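Local coordinates for immunity protein (PDB 4Q7O) that probably protects its host cell from the cognate toxin of a contact-dependent growth-inhibition system, at residues N7-L12 against F28-Y32. Residues are numbered along the deposited sequence; the frame is centred on the assembly and turned at random.
Sequences NIFLNL and FETIY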
loop_
_atom_site.group_PDB
_atom_site.type_symbol
_atom_site.label_atom_id
_atom_site.label_comp_id
_atom_site.label_asym_id
_atom_site.label_seq_id
_atom_site.Cartn_x
_atom_site.Cartn_y
_atom_site.Cartn_z
ATOM N N ASN B 7 -0.007 -11.082 5.985
ATOM C CA ASN B 7 -0.925 -10.538 4.989
ATOM C C ASN B 7 -1.478 -11.653 4.092
ATOM O O ASN B 7 -0.707 -12.398 3.487
ATOM C CB ASN B 7 -0.194 -9.474 4.150
ATOM C CG ASN B 7 -1.141 -8.505 3.449
ATOM O OD1 ASN B 7 -2.072 -8.914 2.762
ATOM N ND2 ASN B 7 -0.882 -7.205 3.604
ATOM N N ILE B 8 -2.806 -11.772 4.004
ATOM C CA ILE B 8 -3.421 -12.782 3.135
ATOM C C ILE B 8 -3.490 -12.383 1.657
ATOM O O ILE B 8 -3.771 -13.221 0.800
ATOM C CB ILE B 8 -4.857 -13.178 3.581
ATOM C CG1 ILE B 8 -5.828 -12.008 3.398
ATOM C CG2 ILE B 8 -4.861 -13.692 5.009
ATOM C CD1 ILE B 8 -7.286 -12.420 3.379
ATOM N N PHE B 9 -3.247 -11.114 1.354
ATOM C CA PHE B 9 -3.405 -10.634 -0.018
ATOM C C PHE B 9 -2.127 -10.806 -0.824
ATOM O O PHE B 9 -1.568 -9.850 -1.360
ATOM C CB PHE B 9 -3.905 -9.188 -0.029
ATOM C CG PHE B 9 -5.312 -9.051 0.470
ATOM C CD1 PHE B 9 -6.377 -9.489 -0.308
ATOM C CD2 PHE B 9 -5.574 -8.537 1.732
ATOM C CE1 PHE B 9 -7.692 -9.393 0.154
ATOM C CE2 PHE B 9 -6.883 -8.430 2.193
ATOM C CZ PHE B 9 -7.941 -8.859 1.401
ATOM N N LEU B 10 -1.684 -12.049 -0.927
ATOM C CA LEU B 10 -0.387 -12.333 -1.520
ATOM C C LEU B 10 -0.338 -11.935 -2.990
ATOM O O LEU B 10 0.559 -11.207 -3.421
ATOM C CB LEU B 10 -0.035 -13.812 -1.354
ATOM C CG LEU B 10 0.045 -14.292 0.099
ATOM C CD1 LEU B 10 0.392 -15.770 0.165
ATOM C CD2 LEU B 10 1.058 -13.473 0.885
ATOM N N ASN B 11 -1.307 -12.404 -3.763
ATOM C CA ASN B 11 -1.323 -12.097 -5.188
ATOM C C ASN B 11 -1.757 -10.672 -5.505
ATOM O O ASN B 11 -1.245 -10.051 -6.443
ATOM C CB ASN B 11 -2.143 -13.129 -5.948
ATOM C CG ASN B 11 -1.524 -14.504 -5.862
ATOM O OD1 ASN B 11 -0.306 -14.651 -6.008
ATOM N ND2 ASN B 11 -2.342 -15.513 -5.591
ATOM N N LEU B 12 -2.676 -10.143 -4.706
ATOM C CA LEU B 12 -3.112 -8.759 -4.875
ATOM C C LEU B 12 -1.958 -7.803 -4.658
ATOM O O LEU B 12 -1.748 -6.897 -5.454
ATOM C CB LEU B 12 -4.264 -8.436 -3.916
ATOM C CG LEU B 12 -4.955 -7.062 -3.925
ATOM C CD1 LEU B 12 -4.192 -6.016 -3.117
ATOM C CD2 LEU B 12 -5.231 -6.572 -5.354
ATOM N N PHE B 28 -7.476 -2.837 0.357
ATOM C CA PHE B 28 -7.929 -4.162 0.748
ATOM C C PHE B 28 -7.440 -4.595 2.125
ATOM O O PHE B 28 -8.215 -5.144 2.904
ATOM C CB PHE B 28 -7.611 -5.201 -0.330
ATOM C CG PHE B 28 -8.568 -5.160 -1.471
ATOM C CD1 PHE B 28 -9.880 -5.573 -1.291
ATOM C CD2 PHE B 28 -8.178 -4.691 -2.713
ATOM C CE1 PHE B 28 -10.788 -5.529 -2.333
ATOM C CE2 PHE B 28 -9.082 -4.648 -3.757
ATOM C CZ PHE B 28 -10.387 -5.064 -3.564
ATOM N N GLU B 29 -6.180 -4.321 2.447
ATOM C CA GLU B 29 -5.663 -4.763 3.736
ATOM C C GLU B 29 -6.346 -4.068 4.897
ATOM O O GLU B 29 -6.659 -4.690 5.912
ATOM C CB GLU B 29 -4.150 -4.571 3.836
ATOM C CG GLU B 29 -3.559 -4.971 5.193
ATOM C CD GLU B 29 -3.829 -6.419 5.591
ATOM O OE1 GLU B 29 -4.095 -7.265 4.711
ATOM O OE2 GLU B 29 -3.761 -6.712 6.804
ATOM N N THR B 30 -6.596 -2.774 4.752
ATOM C CA THR B 30 -7.171 -2.039 5.869
ATOM C C THR B 30 -8.648 -2.397 6.089
ATOM O O THR B 30 -9.099 -2.492 7.224
ATOM C CB THR B 30 -6.931 -0.519 5.766
ATOM O OG1 THR B 30 -7.501 -0.027 4.557
ATOM C CG2 THR B 30 -5.439 -0.213 5.780
ATOM N N ILE B 31 -9.398 -2.617 5.013
ATOM C CA ILE B 31 -10.779 -3.078 5.165
ATOM C C ILE B 31 -10.835 -4.477 5.778
ATOM O O ILE B 31 -11.608 -4.735 6.702
ATOM C CB ILE B 31 -11.524 -3.055 3.827
ATOM C CG1 ILE B 31 -11.672 -1.609 3.357
ATOM C CG2 ILE B 31 -12.880 -3.740 3.940
ATOM C CD1 ILE B 31 -12.133 -1.484 1.940
ATOM N N TYR B 32 -10.005 -5.379 5.273
ATOM C CA TYR B 32 -9.963 -6.737 5.800
ATOM C C TYR B 32 -9.644 -6.788 7.292
ATOM O O TYR B 32 -10.275 -7.520 8.051
ATOM C CB TYR B 32 -8.938 -7.558 5.019
ATOM C CG TYR B 32 -8.638 -8.906 5.621
ATOM C CD1 TYR B 32 -9.530 -9.961 5.490
ATOM C CD2 TYR B 32 -7.457 -9.133 6.310
ATOM C CE1 TYR B 32 -9.253 -11.210 6.035
ATOM C CE2 TYR B 32 -7.169 -10.369 6.855
ATOM C CZ TYR B 32 -8.068 -11.404 6.719
ATOM O OH TYR B 32 -7.771 -12.632 7.261
HETATM O O HOH W 1 -4.006 -9.717 5.501
#
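Phe-9, the N-cap residue of helix 10-18, pushes its ring against one side of helix 22-34, between Phe-28, Glu-29 and Tyr-32. From CB its CG turns beside the backbone N (chi1 -68°), which carries the ring toward that helix. CD2 comes first to the carboxylate of Glu-29, with OE1 in the ring plane at 3.6 Å. CE2 lies 3.6 Å from Tyr-32 CB and also close to the carbonyl O of Phe-28, while CZ reaches Phe-28 CB, which sits over the centre of one ring face. Ile-8 CG1 lies over the opposite face, toward its rim. The edge of Phe-9 also points at the Tyr-32 ring, an offset edge-to-face pair with planes at 87°. Ile-8 CD1 lies over a face of that tyrosine, 3.7 Å from the ring centroid, and the Tyr-32 hydroxyl is hydrogen-bonded to His-122. Nearby, Asn-7 OD1 accepts from Phe-9 N (2.9 Å), closing an Asx turn. Water 1 accepts from Ile-8 N at 2.8 Å and donates to Glu-29 OE1 at 2.6 Å. Residues 7-12 are thus held to helix 22-34 chiefly by apolar and aromatic contact, and their polar connection depends on this bridging water.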